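Local coordinates for De novo designed switch protein caging a hemagglutinin binder (sCageHA267_1S) (Synthetic construct, PDB 7CBC) that acts as a de novo designed biosensor switch, a helical-bundle cage that holds a hemagglutinin-binding domain and probably releases it when triggered, at residues A[26-40]-A[57-71]. Residues are numbered along the deposited sequence; the frame is centred on the assembly and turned at random.
Sequences LLEAMARLQELNLEL and IKEVKDKSKEIIRRA
The guanidinium of Arg70 turns an edge, not a face, to helix 26-40: Ala29 CB lies at that edge near the plane, and Ile67 CG2 of its own helix also lies at the edge, in the plane. At 3.1 Å, Arg70 NH2 to Ala29 CB is suspiciously short, so the exact placing of this group is doubtful. Glu28 OE1 sits off the plane of the group, 4.5 Å from Arg70 NH2, so the two probably feel each other's charge without forming a salt bridge. The Arg32 guanidinium meets carboxylates at its edges, in plane. NH1 gives a nearly straight bond (170°) to Glu28 OE2, 2.7 Å away, while NE and NH2 both grip Glu35 OE1 side-on. The Arg32 chain bends at chi2 and chi3, which brings its charged end to these carboxylates of its own helix, while its CB stays against Ile67 CD1, at 3.6 Å.

Beside these charged groups the two antiparallel segments mesh knobs-into-holes. Ile67 enters the hole of Ala29, Arg32, Leu33 and Leu36. Its branches divide the work: CG1, anti to the carbonyl carbon (chi1 -74°), places CD1 against Arg32 CB and Leu36 CD1, while CG2 sits 3.8 Å from Leu33 CG. In return Leu36 enters among Val60, Lys63, Ser64 and Ile67; its CD1 meets Lys63 CD at 3.6 Å, the two side chains crossing at about a right angle. Further along, Leu40 CD2 packs on Val60 CG1 at 3.7 Å.

The buried Ser64 hydroxyl is satisfied on its own helix by Val60 O, 2.8 Å from OG, and by Gln130 of helix 99-142. The hairpin of the first two bundle helices is therefore held by apolar interlocking, with the polar bonds found here running within each helix or out to other helices of the bundle.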
loop_
_atom_site.group_PDB
_atom_site.type_symbol
_atom_site.label_atom_id
_atom_site.label_comp_id
_atom_site.label_asym_id
_atom_site.label_seq_id
_atom_site.Cartn_x
_atom_site.Cartn_y
_atom_site.Cartn_z
ATOM N N LEU A 26 -2.679 -0.869 -5.910
ATOM C CA LEU A 26 -1.750 0.249 -6.007
ATOM C C LEU A 26 -0.392 -0.204 -6.519
ATOM O O LEU A 26 0.252 0.502 -7.304
ATOM C CB LEU A 26 -1.606 0.928 -4.654
ATOM C CG LEU A 26 -2.874 1.671 -4.231
ATOM C CD1 LEU A 26 -2.678 2.338 -2.876
ATOM C CD2 LEU A 26 -3.241 2.692 -5.286
ATOM N N LEU A 27 0.057 -1.382 -6.086
ATOM C CA LEU A 27 1.270 -1.966 -6.642
ATOM C C LEU A 27 1.125 -2.222 -8.139
ATOM O O LEU A 27 2.023 -1.899 -8.923
ATOM C CB LEU A 27 1.599 -3.263 -5.910
ATOM C CG LEU A 27 2.913 -3.880 -6.361
ATOM C CD1 LEU A 27 4.049 -3.002 -5.872
ATOM C CD2 LEU A 27 3.047 -5.291 -5.827
ATOM N N GLU A 28 0.003 -2.820 -8.550
ATOM C CA GLU A 28 -0.245 -3.064 -9.965
ATOM C C GLU A 28 -0.165 -1.762 -10.759
ATOM O O GLU A 28 0.551 -1.679 -11.760
ATOM C CB GLU A 28 -1.607 -3.726 -10.153
ATOM C CG GLU A 28 -1.830 -4.355 -11.532
ATOM C CD GLU A 28 -2.321 -3.358 -12.595
ATOM O OE1 GLU A 28 -2.892 -2.303 -12.227
ATOM O OE2 GLU A 28 -2.128 -3.635 -13.806
ATOM N N ALA A 29 -0.895 -0.736 -10.315
ATOM C CA ALA A 29 -0.903 0.542 -11.010
ATOM C C ALA A 29 0.484 1.150 -11.079
ATOM O O ALA A 29 0.824 1.808 -12.067
ATOM C CB ALA A 29 -1.859 1.506 -10.316
HETATM N N MSE A 30 1.291 0.954 -10.040
HETATM C CA MSE A 30 2.658 1.449 -10.023
HETATM C C MSE A 30 3.503 0.646 -11.008
HETATM O O MSE A 30 4.398 1.187 -11.658
HETATM C CB MSE A 30 3.245 1.377 -8.598
HETATM C CG MSE A 30 4.684 1.902 -8.491
HETATM SE SE MSE A 30 5.568 1.338 -6.834
HETATM C CE MSE A 30 6.021 -0.492 -7.345
ATOM N N ALA A 31 3.196 -0.649 -11.138
ATOM C CA ALA A 31 3.859 -1.447 -12.165
ATOM C C ALA A 31 3.502 -0.950 -13.559
ATOM O O ALA A 31 4.377 -0.838 -14.429
ATOM C CB ALA A 31 3.499 -2.922 -12.014
ATOM N N ARG A 32 2.227 -0.618 -13.788
ATOM C CA ARG A 32 1.832 -0.102 -15.094
ATOM C C ARG A 32 2.502 1.232 -15.384
ATOM O O ARG A 32 3.035 1.432 -16.481
ATOM C CB ARG A 32 0.315 0.043 -15.196
ATOM C CG ARG A 32 -0.481 -1.206 -14.842
ATOM C CD ARG A 32 -0.472 -2.256 -15.936
ATOM N NE ARG A 32 0.823 -2.914 -16.052
ATOM C CZ ARG A 32 1.231 -3.923 -15.292
ATOM N NH1 ARG A 32 0.441 -4.424 -14.338
ATOM N NH2 ARG A 32 2.437 -4.436 -15.488
ATOM N N LEU A 33 2.481 2.162 -14.418
ATOM C CA LEU A 33 3.124 3.465 -14.625
ATOM C C LEU A 33 4.594 3.309 -14.990
ATOM O O LEU A 33 5.100 3.971 -15.908
ATOM C CB LEU A 33 2.996 4.327 -13.373
ATOM C CG LEU A 33 1.639 4.921 -13.016
ATOM C CD1 LEU A 33 1.711 5.595 -11.650
ATOM C CD2 LEU A 33 1.175 5.902 -14.081
ATOM N N GLN A 34 5.307 2.457 -14.247
ATOM C CA GLN A 34 6.716 2.207 -14.533
ATOM C C GLN A 34 6.899 1.641 -15.931
ATOM O O GLN A 34 7.822 2.033 -16.659
ATOM C CB GLN A 34 7.290 1.236 -13.500
ATOM C CG GLN A 34 8.748 0.895 -13.719
ATOM C CD GLN A 34 9.658 2.062 -13.414
ATOM O OE1 GLN A 34 9.199 3.178 -13.153
ATOM N NE2 GLN A 34 10.958 1.808 -13.419
ATOM N N GLU A 35 6.033 0.704 -16.311
ATOM C CA GLU A 35 6.085 0.114 -17.640
ATOM C C GLU A 35 5.982 1.187 -18.719
ATOM O O GLU A 35 6.705 1.142 -19.724
ATOM C CB GLU A 35 4.965 -0.919 -17.767
ATOM C CG GLU A 35 5.095 -1.823 -18.957
ATOM C CD GLU A 35 4.092 -2.953 -18.951
ATOM O OE1 GLU A 35 3.387 -3.156 -17.918
ATOM O OE2 GLU A 35 4.026 -3.642 -19.994
ATOM N N LEU A 36 5.112 2.182 -18.504
ATOM C CA LEU A 36 5.006 3.311 -19.425
ATOM C C LEU A 36 6.262 4.170 -19.411
ATOM O O LEU A 36 6.741 4.602 -20.467
ATOM C CB LEU A 36 3.794 4.173 -19.081
ATOM C CG LEU A 36 2.419 3.544 -19.205
ATOM C CD1 LEU A 36 1.374 4.641 -19.060
ATOM C CD2 LEU A 36 2.291 2.830 -20.552
ATOM N N ASN A 37 6.784 4.477 -18.222
ATOM C CA ASN A 37 7.965 5.331 -18.171
ATOM C C ASN A 37 9.138 4.698 -18.914
ATOM O O ASN A 37 9.843 5.381 -19.671
ATOM C CB ASN A 37 8.343 5.648 -16.728
ATOM C CG ASN A 37 9.411 6.720 -16.636
ATOM O OD1 ASN A 37 9.122 7.917 -16.726
ATOM N ND2 ASN A 37 10.660 6.299 -16.470
ATOM N N LEU A 38 9.357 3.395 -18.726
ATOM C CA LEU A 38 10.459 2.752 -19.430
ATOM C C LEU A 38 10.249 2.819 -20.933
ATOM O O LEU A 38 11.180 3.137 -21.685
ATOM C CB LEU A 38 10.618 1.308 -18.966
ATOM C CG LEU A 38 11.090 1.193 -17.512
ATOM C CD1 LEU A 38 11.461 -0.241 -17.198
ATOM C CD2 LEU A 38 12.263 2.137 -17.236
ATOM N N GLU A 39 9.025 2.544 -21.385
ATOM C CA GLU A 39 8.706 2.635 -22.802
ATOM C C GLU A 39 8.931 4.043 -23.336
ATOM O O GLU A 39 9.432 4.218 -24.452
ATOM C CB GLU A 39 7.263 2.206 -23.038
ATOM C CG GLU A 39 7.028 0.728 -22.840
ATOM C CD GLU A 39 6.999 -0.010 -24.155
ATOM O OE1 GLU A 39 6.616 0.613 -25.172
ATOM O OE2 GLU A 39 7.365 -1.207 -24.177
ATOM N N LEU A 40 8.557 5.059 -22.559
ATOM C CA LEU A 40 8.738 6.431 -23.015
ATOM C C LEU A 40 10.216 6.785 -23.136
ATOM O O LEU A 40 10.635 7.437 -24.106
ATOM C CB LEU A 40 8.027 7.385 -22.061
ATOM C CG LEU A 40 8.250 8.857 -22.393
ATOM C CD1 LEU A 40 7.834 9.153 -23.841
ATOM C CD2 LEU A 40 7.529 9.763 -21.396
ATOM N N ILE A 57 4.373 11.984 -26.151
ATOM C CA ILE A 57 4.332 12.535 -24.799
ATOM C C ILE A 57 2.887 12.712 -24.343
ATOM O O ILE A 57 2.510 12.283 -23.246
ATOM C CB ILE A 57 5.115 13.857 -24.726
ATOM C CG1 ILE A 57 6.622 13.595 -24.819
ATOM C CG2 ILE A 57 4.787 14.617 -23.443
ATOM C CD1 ILE A 57 7.245 13.138 -23.539
ATOM N N LYS A 58 2.051 13.333 -25.185
ATOM C CA LYS A 58 0.644 13.499 -24.828
ATOM C C LYS A 58 -0.022 12.155 -24.548
ATOM O O LYS A 58 -0.820 12.029 -23.608
ATOM C CB LYS A 58 -0.109 14.232 -25.941
ATOM C CG LYS A 58 -1.596 14.464 -25.624
ATOM C CD LYS A 58 -2.437 14.707 -26.875
ATOM C CE LYS A 58 -1.640 15.458 -27.948
ATOM N NZ LYS A 58 -2.475 16.075 -29.024
ATOM N N GLU A 59 0.295 11.136 -25.352
ATOM C CA GLU A 59 -0.378 9.858 -25.207
ATOM C C GLU A 59 0.070 9.123 -23.948
ATOM O O GLU A 59 -0.735 8.430 -23.330
ATOM C CB GLU A 59 -0.152 8.991 -26.446
ATOM C CG GLU A 59 -1.102 7.798 -26.543
ATOM C CD GLU A 59 -0.379 6.455 -26.562
ATOM O OE1 GLU A 59 0.870 6.443 -26.468
ATOM O OE2 GLU A 59 -1.064 5.407 -26.665
ATOM N N VAL A 60 1.336 9.249 -23.551
ATOM C CA VAL A 60 1.718 8.634 -22.289
ATOM C C VAL A 60 1.178 9.456 -21.124
ATOM O O VAL A 60 0.837 8.902 -20.073
ATOM C CB VAL A 60 3.243 8.443 -22.206
ATOM C CG1 VAL A 60 3.946 9.775 -22.197
ATOM C CG2 VAL A 60 3.634 7.627 -20.987
ATOM N N LYS A 61 1.043 10.773 -21.287
ATOM C CA LYS A 61 0.371 11.555 -20.255
ATOM C C LYS A 61 -1.057 11.072 -20.060
ATOM O O LYS A 61 -1.447 10.675 -18.955
ATOM C CB LYS A 61 0.402 13.042 -20.603
ATOM C CG LYS A 61 1.717 13.714 -20.249
ATOM C CD LYS A 61 1.648 15.213 -20.465
ATOM C CE LYS A 61 2.965 15.883 -20.107
ATOM N NZ LYS A 61 3.002 17.304 -20.574
ATOM N N ASP A 62 -1.850 11.076 -21.132
ATOM C CA ASP A 62 -3.229 10.612 -21.016
ATOM C C ASP A 62 -3.291 9.185 -20.483
ATOM O O ASP A 62 -4.141 8.871 -19.646
ATOM C CB ASP A 62 -3.945 10.719 -22.364
ATOM C CG ASP A 62 -4.061 12.159 -22.857
ATOM O OD1 ASP A 62 -4.103 13.079 -22.005
ATOM O OD2 ASP A 62 -4.109 12.369 -24.096
ATOM N N LYS A 63 -2.384 8.309 -20.927
ATOM C CA LYS A 63 -2.417 6.936 -20.429
ATOM C C LYS A 63 -2.105 6.886 -18.934
ATOM O O LYS A 63 -2.730 6.121 -18.190
ATOM C CB LYS A 63 -1.445 6.056 -21.216
ATOM C CG LYS A 63 -1.927 4.608 -21.439
ATOM C CD LYS A 63 -1.946 3.765 -20.143
ATOM C CE LYS A 63 -2.607 2.379 -20.332
ATOM N NZ LYS A 63 -2.284 1.366 -19.256
ATOM N N SER A 64 -1.153 7.703 -18.477
ATOM C CA SER A 64 -0.820 7.752 -17.057
ATOM C C SER A 64 -1.985 8.268 -16.225
ATOM O O SER A 64 -2.270 7.730 -15.145
ATOM C CB SER A 64 0.411 8.628 -16.837
ATOM O OG SER A 64 1.531 8.063 -17.489
ATOM N N LYS A 65 -2.660 9.317 -16.699
ATOM C CA LYS A 65 -3.740 9.887 -15.910
ATOM C C LYS A 65 -4.908 8.919 -15.806
ATOM O O LYS A 65 -5.602 8.894 -14.783
ATOM C CB LYS A 65 -4.182 11.233 -16.494
ATOM C CG LYS A 65 -3.286 12.413 -16.064
ATOM C CD LYS A 65 -2.278 12.801 -17.143
ATOM C CE LYS A 65 -0.965 13.379 -16.581
ATOM N NZ LYS A 65 -0.093 12.371 -15.890
ATOM N N GLU A 66 -5.117 8.098 -16.832
ATOM C CA GLU A 66 -6.133 7.066 -16.744
ATOM C C GLU A 66 -5.761 6.035 -15.681
ATOM O O GLU A 66 -6.593 5.669 -14.845
ATOM C CB GLU A 66 -6.328 6.416 -18.117
ATOM C CG GLU A 66 -7.381 5.316 -18.144
ATOM C CD GLU A 66 -8.758 5.791 -17.680
ATOM O OE1 GLU A 66 -9.028 7.019 -17.707
ATOM O OE2 GLU A 66 -9.572 4.929 -17.281
ATOM N N ILE A 67 -4.504 5.577 -15.679
ATOM C CA ILE A 67 -4.039 4.661 -14.640
ATOM C C ILE A 67 -4.252 5.268 -13.261
ATOM O O ILE A 67 -4.727 4.601 -12.336
ATOM C CB ILE A 67 -2.560 4.300 -14.873
ATOM C CG1 ILE A 67 -2.429 3.339 -16.054
ATOM C CG2 ILE A 67 -1.939 3.703 -13.606
ATOM C CD1 ILE A 67 -1.008 3.089 -16.470
ATOM N N ILE A 68 -3.932 6.550 -13.110
ATOM C CA ILE A 68 -4.024 7.191 -11.808
ATOM C C ILE A 68 -5.481 7.404 -11.412
ATOM O O ILE A 68 -5.873 7.141 -10.265
ATOM C CB ILE A 68 -3.216 8.499 -11.830
ATOM C CG1 ILE A 68 -1.726 8.172 -11.676
ATOM C CG2 ILE A 68 -3.671 9.462 -10.755
ATOM C CD1 ILE A 68 -0.814 9.180 -12.312
ATOM N N ARG A 69 -6.316 7.846 -12.358
ATOM C CA ARG A 69 -7.732 8.038 -12.055
ATOM C C ARG A 69 -8.416 6.723 -11.693
ATOM O O ARG A 69 -9.316 6.703 -10.846
ATOM C CB ARG A 69 -8.432 8.713 -13.234
ATOM C CG ARG A 69 -9.938 8.826 -13.082
ATOM C CD ARG A 69 -10.657 9.029 -14.427
ATOM N NE ARG A 69 -10.807 7.783 -15.183
ATOM C CZ ARG A 69 -11.593 6.770 -14.816
ATOM N NH1 ARG A 69 -12.304 6.841 -13.700
ATOM N NH2 ARG A 69 -11.664 5.678 -15.564
ATOM N N ARG A 70 -8.011 5.615 -12.306
ATOM C CA ARG A 70 -8.632 4.350 -11.940
ATOM C C ARG A 70 -8.090 3.828 -10.604
ATOM O O ARG A 70 -8.820 3.177 -9.852
ATOM C CB ARG A 70 -8.443 3.347 -13.080
ATOM C CG ARG A 70 -8.596 1.906 -12.685
ATOM C CD ARG A 70 -7.648 1.032 -13.469
ATOM N NE ARG A 70 -6.297 1.524 -13.263
ATOM C CZ ARG A 70 -5.616 1.428 -12.123
ATOM N NH1 ARG A 70 -6.130 0.816 -11.033
ATOM N NH2 ARG A 70 -4.406 1.954 -12.073
ATOM N N ALA A 71 -6.834 4.140 -10.260
ATOM C CA ALA A 71 -6.337 3.823 -8.919
ATOM C C ALA A 71 -6.997 4.686 -7.849
ATOM O O ALA A 71 -7.209 4.217 -6.726
ATOM C CB ALA A 71 -4.811 3.981 -8.856
#